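PDB 4O6R: aldehyde Dehydrogenase, which probably oxidises aldehydes to carboxylic acids with NAD(P)+ as cofactor, as other members of the aldehyde dehydrogenase family do, and binds AMP in this crystal. Local coordinates for residues Arg308-Ala313 and Arg353-Gly358. Numbering follows the deposited sequence.
Sequences RFVALA and RVLTGG
Val-310 projects from helix 302-315 against Leu-355 and Thr-356, and both of its methyl groups make contact. CG1, held anti to the backbone N (chi1 171°), lies 3.9 Å from Thr-356 CB and equally far from the carbonyl O of Leu-355. CG2, beside the backbone N of Val-310, meets the leucine side chain instead, 3.9 Å from Leu-355 CB. Here the two side chains cross at about a right angle, and it is the base of the leucine, not its branched end, that does the touching. Val-310 and Thr-356, by contrast, run past each other in opposite directions. One turn further along the helix, the buried Ala-313 adds a looser methyl contact, its CB 4.3 Å from Thr-356 CG2.

Strand 353-356 lies at one edge, within this chain, of the seven-stranded mixed sheet of what is, by family resemblance, the catalytic domain of the aldehyde dehydrogenase fold. It pairs antiparallel with strand 375-378, and helix 302-315 packs on this end of the sheet: Phe-309, Val-310 and Ala-313 all reach Ile-376 on that neighbouring strand. The axes of segments 308-313 and 353-356 come within 8.7 Å, at 60° between their N-to-C directions.

No hydrogen bond joins the two segments directly. The polar link runs instead through Ser-314, the residue after Ala-313: its OG is hydrogen-bonded to Thr-356 OG1 and also to the carbonyl O of Val-310. OG1 of Thr-356 is anti to the backbone N (chi1 -172°), which turns it to the serine hydroxyl, while CG2 faces Ala-313.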
ATOM      1  N   ARG A 308     -42.153  16.696  12.600  1.00 13.45           N
ATOM      2  CA  ARG A 308     -41.860  16.855  11.189  1.00 13.05           C
ATOM      3  C   ARG A 308     -41.635  15.497  10.479  1.00 12.16           C
ATOM      4  O   ARG A 308     -42.101  15.284   9.379  1.00 11.98           O
ATOM      5  CB  ARG A 308     -40.644  17.773  11.011  1.00 13.09           C
ATOM      6  CG  ARG A 308     -40.985  19.215  11.378  1.00 13.65           C
ATOM      7  CD  ARG A 308     -39.751  20.018  11.680  1.00 13.90           C
ATOM      8  NE  ARG A 308     -38.987  20.264  10.460  1.00 13.91           N
ATOM      9  CZ  ARG A 308     -37.850  20.948  10.409  1.00 14.31           C
ATOM     10  NH1 ARG A 308     -37.275  21.407  11.509  1.00 14.63           N
ATOM     11  NH2 ARG A 308     -37.252  21.109   9.256  1.00 14.67           N
ATOM     12  N   PHE A 309     -40.925  14.605  11.139  1.00 11.41           N
ATOM     13  CA  PHE A 309     -40.601  13.282  10.598  1.00 11.17           C
ATOM     14  C   PHE A 309     -41.835  12.403  10.399  1.00 11.16           C
ATOM     15  O   PHE A 309     -41.972  11.744   9.350  1.00 10.72           O
ATOM     16  CB  PHE A 309     -39.604  12.599  11.531  1.00 10.96           C
ATOM     17  CG  PHE A 309     -39.160  11.233  11.086  1.00 10.76           C
ATOM     18  CD1 PHE A 309     -38.530  11.048   9.883  1.00 10.87           C
ATOM     19  CD2 PHE A 309     -39.334  10.158  11.907  1.00 10.93           C
ATOM     20  CE1 PHE A 309     -38.114   9.788   9.474  1.00 10.66           C
ATOM     21  CE2 PHE A 309     -38.900   8.892  11.532  1.00 10.59           C
ATOM     22  CZ  PHE A 309     -38.308   8.702  10.317  1.00 10.59           C
ATOM     23  N   VAL A 310     -42.735  12.413  11.389  1.00 11.61           N
ATOM     24  CA  VAL A 310     -44.002  11.683  11.284  1.00 11.95           C
ATOM     25  C   VAL A 310     -44.837  12.253  10.127  1.00 12.68           C
ATOM     26  O   VAL A 310     -45.369  11.513   9.314  1.00 12.76           O
ATOM     27  CB  VAL A 310     -44.787  11.705  12.615  1.00 12.20           C
ATOM     28  CG1 VAL A 310     -46.173  11.145  12.431  1.00 12.55           C
ATOM     29  CG2 VAL A 310     -44.076  10.875  13.669  1.00 11.85           C
ATOM     30  N   ALA A 311     -44.886  13.573  10.004  1.00 13.23           N
ATOM     31  CA  ALA A 311     -45.625  14.189   8.896  1.00 13.82           C
ATOM     32  C   ALA A 311     -45.075  13.761   7.560  1.00 13.53           C
ATOM     33  O   ALA A 311     -45.834  13.350   6.703  1.00 13.92           O
ATOM     34  CB  ALA A 311     -45.657  15.706   9.009  1.00 14.14           C
ATOM     35  N   LEU A 312     -43.751  13.805   7.399  1.00 13.16           N
ATOM     36  CA  LEU A 312     -43.125  13.380   6.137  1.00 13.13           C
ATOM     37  C   LEU A 312     -43.438  11.910   5.817  1.00 12.67           C
ATOM     38  O   LEU A 312     -43.811  11.569   4.699  1.00 12.73           O
ATOM     39  CB  LEU A 312     -41.611  13.582   6.208  1.00 12.95           C
ATOM     40  CG  LEU A 312     -40.787  13.116   5.016  1.00 13.00           C
ATOM     41  CD1 LEU A 312     -41.301  13.769   3.750  1.00 13.59           C
ATOM     42  CD2 LEU A 312     -39.338  13.450   5.282  1.00 12.92           C
ATOM     43  N   ALA A 313     -43.278  11.060   6.812  1.00 12.32           N
ATOM     44  CA  ALA A 313     -43.499   9.618   6.661  1.00 12.12           C
ATOM     45  C   ALA A 313     -44.936   9.312   6.242  1.00 12.74           C
ATOM     46  O   ALA A 313     -45.159   8.481   5.342  1.00 12.66           O
ATOM     47  CB  ALA A 313     -43.163   8.890   7.945  1.00 11.61           C
ATOM     48  N   ARG A 353     -45.342   3.208  21.306  1.00 14.00           N
ATOM     49  CA  ARG A 353     -46.324   4.103  20.735  1.00 14.68           C
ATOM     50  C   ARG A 353     -46.161   4.151  19.242  1.00 13.93           C
ATOM     51  O   ARG A 353     -45.136   4.667  18.728  1.00 13.09           O
ATOM     52  CB  ARG A 353     -46.194   5.517  21.302  1.00 15.61           C
ATOM     53  CG  ARG A 353     -46.443   5.576  22.774  1.00 17.22           C
ATOM     54  CD  ARG A 353     -46.177   6.969  23.273  1.00 19.06           C
ATOM     55  NE  ARG A 353     -47.077   7.882  22.596  1.00 20.72           N
ATOM     56  CZ  ARG A 353     -46.744   9.103  22.230  1.00 22.87           C
ATOM     57  NH1 ARG A 353     -45.533   9.580  22.482  1.00 23.84           N
ATOM     58  NH2 ARG A 353     -47.633   9.856  21.612  1.00 25.25           N
ATOM     59  N   VAL A 354     -47.159   3.623  18.539  1.00 13.67           N
ATOM     60  CA  VAL A 354     -47.169   3.721  17.080  1.00 13.70           C
ATOM     61  C   VAL A 354     -47.606   5.139  16.681  1.00 13.73           C
ATOM     62  O   VAL A 354     -48.767   5.507  16.845  1.00 14.24           O
ATOM     63  CB  VAL A 354     -48.088   2.689  16.419  1.00 14.22           C
ATOM     64  CG1 VAL A 354     -47.973   2.770  14.900  1.00 14.27           C
ATOM     65  CG2 VAL A 354     -47.724   1.284  16.851  1.00 14.51           C
ATOM     66  N   LEU A 355     -46.671   5.928  16.175  1.00 13.08           N
ATOM     67  CA  LEU A 355     -46.931   7.340  15.867  1.00 13.32           C
ATOM     68  C   LEU A 355     -47.538   7.520  14.479  1.00 13.30           C
ATOM     69  O   LEU A 355     -48.277   8.466  14.257  1.00 13.63           O
ATOM     70  CB  LEU A 355     -45.657   8.156  16.021  1.00 13.17           C
ATOM     71  CG  LEU A 355     -45.005   8.103  17.404  1.00 13.30           C
ATOM     72  CD1 LEU A 355     -43.751   8.961  17.467  1.00 13.17           C
ATOM     73  CD2 LEU A 355     -46.019   8.571  18.453  1.00 14.19           C
ATOM     74  N   THR A 356     -47.223   6.611  13.550  1.00 13.05           N
ATOM     75  CA  THR A 356     -47.912   6.537  12.252  1.00 13.00           C
ATOM     76  C   THR A 356     -47.713   5.141  11.680  1.00 12.96           C
ATOM     77  O   THR A 356     -46.795   4.402  12.093  1.00 12.62           O
ATOM     78  CB  THR A 356     -47.411   7.591  11.236  1.00 12.84           C
ATOM     79  OG1 THR A 356     -48.249   7.577  10.053  1.00 13.08           O
ATOM     80  CG2 THR A 356     -45.966   7.314  10.800  1.00 12.24           C
ATOM     81  N   GLY A 357     -48.609   4.757  10.779  1.00 13.29           N
ATOM     82  CA  GLY A 357     -48.492   3.505  10.070  1.00 13.72           C
ATOM     83  C   GLY A 357     -48.819   2.299  10.904  1.00 14.19           C
ATOM     84  O   GLY A 357     -49.685   2.358  11.762  1.00 14.52           O
ATOM     85  N   GLY A 358     -48.158   1.191  10.601  1.00 14.57           N
ATOM     86  CA  GLY A 358     -48.405  -0.065  11.330  1.00 15.60           C
ATOM     87  C   GLY A 358     -49.378  -1.014  10.661  1.00 16.69           C
ATOM     88  O   GLY A 358     -49.643  -2.107  11.171  1.00 17.63           O
TER